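Local atomic coordinates of phosphoribosylformylglycinamidine synthase 2 (Thermus thermophilus, PDB entry 3VIU), a protein that belongs to the PurM-like family, carries two pairs of AIR synthase-related N- and C-terminal domains, and binds ADP and magnesium. Residues 568-580 / 585-597. Residues are numbered along the deposited sequence; the frame is centred on the assembly and turned at random.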
loop_
_atom_site.group_PDB
_atom_site.type_symbol
_atom_site.label_atom_id
_atom_site.label_comp_id
_atom_site.label_asym_id
_atom_site.label_seq_id
_atom_site.Cartn_x
_atom_site.Cartn_y
_atom_site.Cartn_z
ATOM N N GLY A 568 5.683 -26.348 8.277
ATOM C CA GLY A 568 7.047 -25.851 8.181
ATOM C C GLY A 568 7.857 -26.318 9.378
ATOM O O GLY A 568 7.408 -27.190 10.124
ATOM N N GLU A 569 9.038 -25.744 9.582
ATOM C CA GLU A 569 9.870 -26.145 10.714
ATOM C C GLU A 569 10.062 -25.099 11.807
ATOM O O GLU A 569 9.888 -23.895 11.582
ATOM C CB GLU A 569 11.214 -26.668 10.205
ATOM C CG GLU A 569 11.106 -28.141 9.797
ATOM C CD GLU A 569 12.193 -28.601 8.850
ATOM O OE1 GLU A 569 12.155 -29.789 8.467
ATOM O OE2 GLU A 569 13.073 -27.784 8.486
ATOM N N GLU A 570 10.412 -25.583 12.996
ATOM C CA GLU A 570 10.585 -24.743 14.176
ATOM C C GLU A 570 11.772 -23.808 14.136
ATOM O O GLU A 570 11.735 -22.735 14.730
ATOM C CB GLU A 570 10.703 -25.615 15.430
ATOM C CG GLU A 570 9.697 -26.748 15.507
ATOM C CD GLU A 570 9.803 -27.534 16.799
ATOM O OE1 GLU A 570 10.938 -27.724 17.291
ATOM O OE2 GLU A 570 8.754 -27.974 17.315
ATOM N N ARG A 571 12.828 -24.223 13.448
ATOM C CA ARG A 571 14.036 -23.419 13.350
ATOM C C ARG A 571 13.926 -22.222 12.428
ATOM O O ARG A 571 13.578 -22.359 11.259
ATOM C CB ARG A 571 15.211 -24.271 12.873
ATOM C CG ARG A 571 16.172 -24.674 13.967
ATOM C CD ARG A 571 17.516 -25.069 13.378
ATOM N NE ARG A 571 18.471 -25.500 14.399
ATOM C CZ ARG A 571 18.867 -24.755 15.427
ATOM N NH1 ARG A 571 18.388 -23.529 15.586
ATOM N NH2 ARG A 571 19.751 -25.231 16.295
ATOM N N GLY A 572 14.228 -21.050 12.972
ATOM C CA GLY A 572 14.226 -19.828 12.192
ATOM C C GLY A 572 15.667 -19.341 12.169
ATOM O O GLY A 572 16.529 -19.952 12.801
ATOM N N GLU A 573 15.951 -18.265 11.444
ATOM C CA GLU A 573 17.313 -17.738 11.396
ATOM C C GLU A 573 17.358 -16.425 12.188
ATOM O O GLU A 573 16.320 -15.793 12.423
ATOM C CB GLU A 573 17.746 -17.513 9.942
ATOM C CG GLU A 573 17.398 -18.666 9.000
ATOM C CD GLU A 573 17.867 -18.439 7.560
ATOM O OE1 GLU A 573 17.286 -19.060 6.641
ATOM O OE2 GLU A 573 18.819 -17.652 7.342
ATOM N N LEU A 574 18.553 -16.007 12.590
ATOM C CA LEU A 574 18.696 -14.791 13.382
ATOM C C LEU A 574 19.085 -13.536 12.605
ATOM O O LEU A 574 18.946 -12.428 13.119
ATOM C CB LEU A 574 19.722 -15.028 14.497
ATOM C CG LEU A 574 19.439 -16.261 15.359
ATOM C CD1 LEU A 574 20.629 -16.567 16.247
ATOM C CD2 LEU A 574 18.186 -16.018 16.176
ATOM N N GLY A 575 19.579 -13.710 11.380
ATOM C CA GLY A 575 19.989 -12.576 10.573
ATOM C C GLY A 575 18.900 -11.550 10.323
ATOM O O GLY A 575 17.818 -11.890 9.862
ATOM N N ALA A 576 19.187 -10.289 10.633
ATOM C CA ALA A 576 18.236 -9.200 10.428
ATOM C C ALA A 576 16.939 -9.431 11.197
ATOM O O ALA A 576 15.901 -8.884 10.845
ATOM C CB ALA A 576 17.936 -9.054 8.936
ATOM N N SER A 577 16.993 -10.225 12.259
ATOM C CA SER A 577 15.782 -10.518 13.010
ATOM C C SER A 577 15.509 -9.538 14.126
ATOM O O SER A 577 16.347 -8.689 14.462
ATOM C CB SER A 577 15.859 -11.912 13.613
ATOM O OG SER A 577 16.798 -11.938 14.677
ATOM N N GLU A 578 14.315 -9.676 14.702
ATOM C CA GLU A 578 13.888 -8.850 15.818
ATOM C C GLU A 578 14.716 -9.213 17.048
ATOM O O GLU A 578 15.266 -8.350 17.715
ATOM C CB GLU A 578 12.408 -9.091 16.135
ATOM C CG GLU A 578 11.424 -8.380 15.240
ATOM C CD GLU A 578 11.609 -6.870 15.260
ATOM O OE1 GLU A 578 12.017 -6.324 16.316
ATOM O OE2 GLU A 578 11.334 -6.235 14.216
ATOM N N VAL A 579 14.805 -10.504 17.343
ATOM C CA VAL A 579 15.540 -10.941 18.512
ATOM C C VAL A 579 17.001 -10.520 18.450
ATOM O O VAL A 579 17.609 -10.253 19.483
ATOM C CB VAL A 579 15.451 -12.482 18.707
ATOM C CG1 VAL A 579 16.397 -13.196 17.739
ATOM C CG2 VAL A 579 15.773 -12.837 20.159
ATOM N N LEU A 580 17.567 -10.464 17.248
ATOM C CA LEU A 580 18.964 -10.055 17.112
ATOM C C LEU A 580 19.088 -8.596 17.535
ATOM O O LEU A 580 19.972 -8.233 18.317
ATOM C CB LEU A 580 19.452 -10.203 15.665
ATOM C CG LEU A 580 20.839 -9.595 15.383
ATOM C CD1 LEU A 580 21.903 -10.278 16.237
ATOM C CD2 LEU A 580 21.178 -9.742 13.916
ATOM N N GLY A 585 21.279 -4.780 19.740
ATOM C CA GLY A 585 21.005 -3.395 19.429
ATOM C C GLY A 585 21.377 -3.108 17.987
ATOM O O GLY A 585 21.344 -1.964 17.548
ATOM N N LYS A 586 21.716 -4.150 17.237
ATOM C CA LYS A 586 22.119 -3.957 15.853
ATOM C C LYS A 586 21.397 -4.857 14.854
ATOM O O LYS A 586 20.657 -5.769 15.240
ATOM C CB LYS A 586 23.639 -4.140 15.753
ATOM C CG LYS A 586 24.399 -3.239 16.743
ATOM C CD LYS A 586 25.893 -3.130 16.444
ATOM C CE LYS A 586 26.663 -4.381 16.820
ATOM N NZ LYS A 586 28.102 -4.245 16.452
ATOM N N GLU A 587 21.586 -4.571 13.569
ATOM C CA GLU A 587 20.968 -5.366 12.516
ATOM C C GLU A 587 22.038 -5.717 11.500
ATOM O O GLU A 587 22.679 -4.843 10.918
ATOM C CB GLU A 587 19.806 -4.618 11.843
ATOM C CG GLU A 587 20.202 -3.478 10.931
ATOM C CD GLU A 587 19.028 -2.905 10.135
ATOM O OE1 GLU A 587 19.278 -2.033 9.278
ATOM O OE2 GLU A 587 17.865 -3.313 10.363
ATOM N N PHE A 588 22.234 -7.014 11.304
ATOM C CA PHE A 588 23.249 -7.502 10.384
ATOM C C PHE A 588 22.964 -8.964 10.082
ATOM O O PHE A 588 21.996 -9.518 10.587
ATOM C CB PHE A 588 24.636 -7.335 11.024
ATOM C CG PHE A 588 24.783 -8.031 12.351
ATOM C CD1 PHE A 588 25.323 -9.312 12.425
ATOM C CD2 PHE A 588 24.386 -7.404 13.529
ATOM C CE1 PHE A 588 25.466 -9.960 13.660
ATOM C CE2 PHE A 588 24.523 -8.039 14.769
ATOM C CZ PHE A 588 25.064 -9.317 14.836
ATOM N N GLY A 589 23.803 -9.588 9.267
ATOM C CA GLY A 589 23.583 -10.981 8.929
ATOM C C GLY A 589 22.662 -11.123 7.734
ATOM O O GLY A 589 22.033 -10.160 7.318
ATOM N N HIS A 590 22.583 -12.326 7.177
ATOM C CA HIS A 590 21.725 -12.569 6.028
ATOM C C HIS A 590 20.270 -12.716 6.466
ATOM O O HIS A 590 19.987 -13.337 7.481
ATOM C CB HIS A 590 22.155 -13.847 5.304
ATOM C CG HIS A 590 21.572 -13.988 3.928
ATOM N ND1 HIS A 590 22.149 -13.422 2.811
ATOM C CD2 HIS A 590 20.444 -14.603 3.495
ATOM C CE1 HIS A 590 21.402 -13.680 1.751
ATOM N NE2 HIS A 590 20.362 -14.395 2.141
ATOM N N PRO A 591 19.331 -12.106 5.721
ATOM C CA PRO A 591 17.907 -12.213 6.064
ATOM C C PRO A 591 17.496 -13.669 5.831
ATOM O O PRO A 591 18.187 -14.398 5.137
ATOM C CB PRO A 591 17.245 -11.263 5.072
ATOM C CG PRO A 591 18.280 -10.228 4.871
ATOM C CD PRO A 591 19.543 -11.041 4.731
ATOM N N PRO A 592 16.366 -14.107 6.395
ATOM C CA PRO A 592 15.958 -15.503 6.189
ATOM C C PRO A 592 15.830 -15.907 4.718
ATOM O O PRO A 592 15.281 -15.163 3.904
ATOM C CB PRO A 592 14.616 -15.584 6.920
ATOM C CG PRO A 592 14.749 -14.559 7.989
ATOM C CD PRO A 592 15.408 -13.405 7.264
ATOM N N ARG A 593 16.339 -17.086 4.376
ATOM C CA ARG A 593 16.219 -17.561 3.004
ATOM C C ARG A 593 14.728 -17.728 2.716
ATOM O O ARG A 593 13.933 -17.984 3.618
ATOM C CB ARG A 593 16.906 -18.916 2.817
ATOM C CG ARG A 593 18.418 -18.922 2.891
ATOM C CD ARG A 593 18.937 -20.244 2.332
ATOM N NE ARG A 593 19.812 -20.975 3.250
ATOM C CZ ARG A 593 19.450 -21.430 4.452
ATOM N NH1 ARG A 593 18.216 -21.235 4.911
ATOM N NH2 ARG A 593 20.328 -22.098 5.193
ATOM N N LEU A 594 14.357 -17.589 1.452
ATOM C CA LEU A 594 12.970 -17.722 1.049
ATOM C C LEU A 594 12.860 -18.654 -0.155
ATOM O O LEU A 594 13.353 -18.350 -1.244
ATOM C CB LEU A 594 12.399 -16.343 0.718
ATOM C CG LEU A 594 11.006 -16.220 0.099
ATOM C CD1 LEU A 594 9.969 -16.997 0.908
ATOM C CD2 LEU A 594 10.638 -14.742 0.042
ATOM N N ASP A 595 12.223 -19.798 0.073
ATOM C CA ASP A 595 11.998 -20.812 -0.951
ATOM C C ASP A 595 10.601 -20.510 -1.471
ATOM O O ASP A 595 9.601 -20.828 -0.827
ATOM C CB ASP A 595 12.031 -22.214 -0.316
ATOM C CG ASP A 595 11.761 -23.335 -1.317
ATOM O OD1 ASP A 595 10.971 -23.129 -2.263
ATOM O OD2 ASP A 595 12.329 -24.439 -1.139
ATOM N N LEU A 596 10.537 -19.883 -2.633
ATOM C CA LEU A 596 9.266 -19.529 -3.222
ATOM C C LEU A 596 8.407 -20.741 -3.540
ATOM O O LEU A 596 7.183 -20.659 -3.500
ATOM C CB LEU A 596 9.502 -18.669 -4.460
ATOM C CG LEU A 596 9.952 -17.267 -4.028
ATOM C CD1 LEU A 596 10.600 -16.529 -5.179
ATOM C CD2 LEU A 596 8.736 -16.502 -3.481
ATOM N N GLY A 597 9.041 -21.873 -3.831
ATOM C CA GLY A 597 8.281 -23.074 -4.128
ATOM C C GLY A 597 7.559 -23.549 -2.885
ATOM O O GLY A 597 6.381 -23.922 -2.934
HETATM O O HOH W 1 14.386 -19.328 5.927
HETATM O O HOH W 2 18.483 -7.393 13.487
#
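E573 and R593 meet through a single carboxylate oxygen. OE1 of E573 lies 2.9 Å from R593 NH1 in a salt bridge, with the carboxylate and guanidinium planes 65° apart. The same OE1 accepts from R593 N at 3.2 Å, a nearly straight bond (165°) arriving from above the carboxylate plane. Water 1 donates to this OE1 and to R593 O. With CG anti to its carbonyl carbon (chi1 -45°) and the chain extended beyond, E573 reaches across to P592 and R593.

Farther along, A576 N donates to F588 O at 2.9 Å, while G575 CA sits 3.2 Å from H590 O in a CA-H...O contact. Over one face of the F588 ring lies L580 CD2, 3.9 Å from its centroid, a CH-pi contact; L580 CD1 touches F588 CZ at 3.6 Å.

Behind this, the type II turn from L574 to S577 presents G575 and A576, and S577 OG, which donates to L574 O, N-caps helix 578-584 by accepting from L580 N. Helix 451-456 packs on A576, P591 and P592. The segments flanking helix 578-584 in this C-terminal AIR synthase-related domain are thus joined by a charged, water-bridged clasp at E573/R593 and, at the contact's other end, by L580 on F588, with the G575 and A576 backbone contacts between.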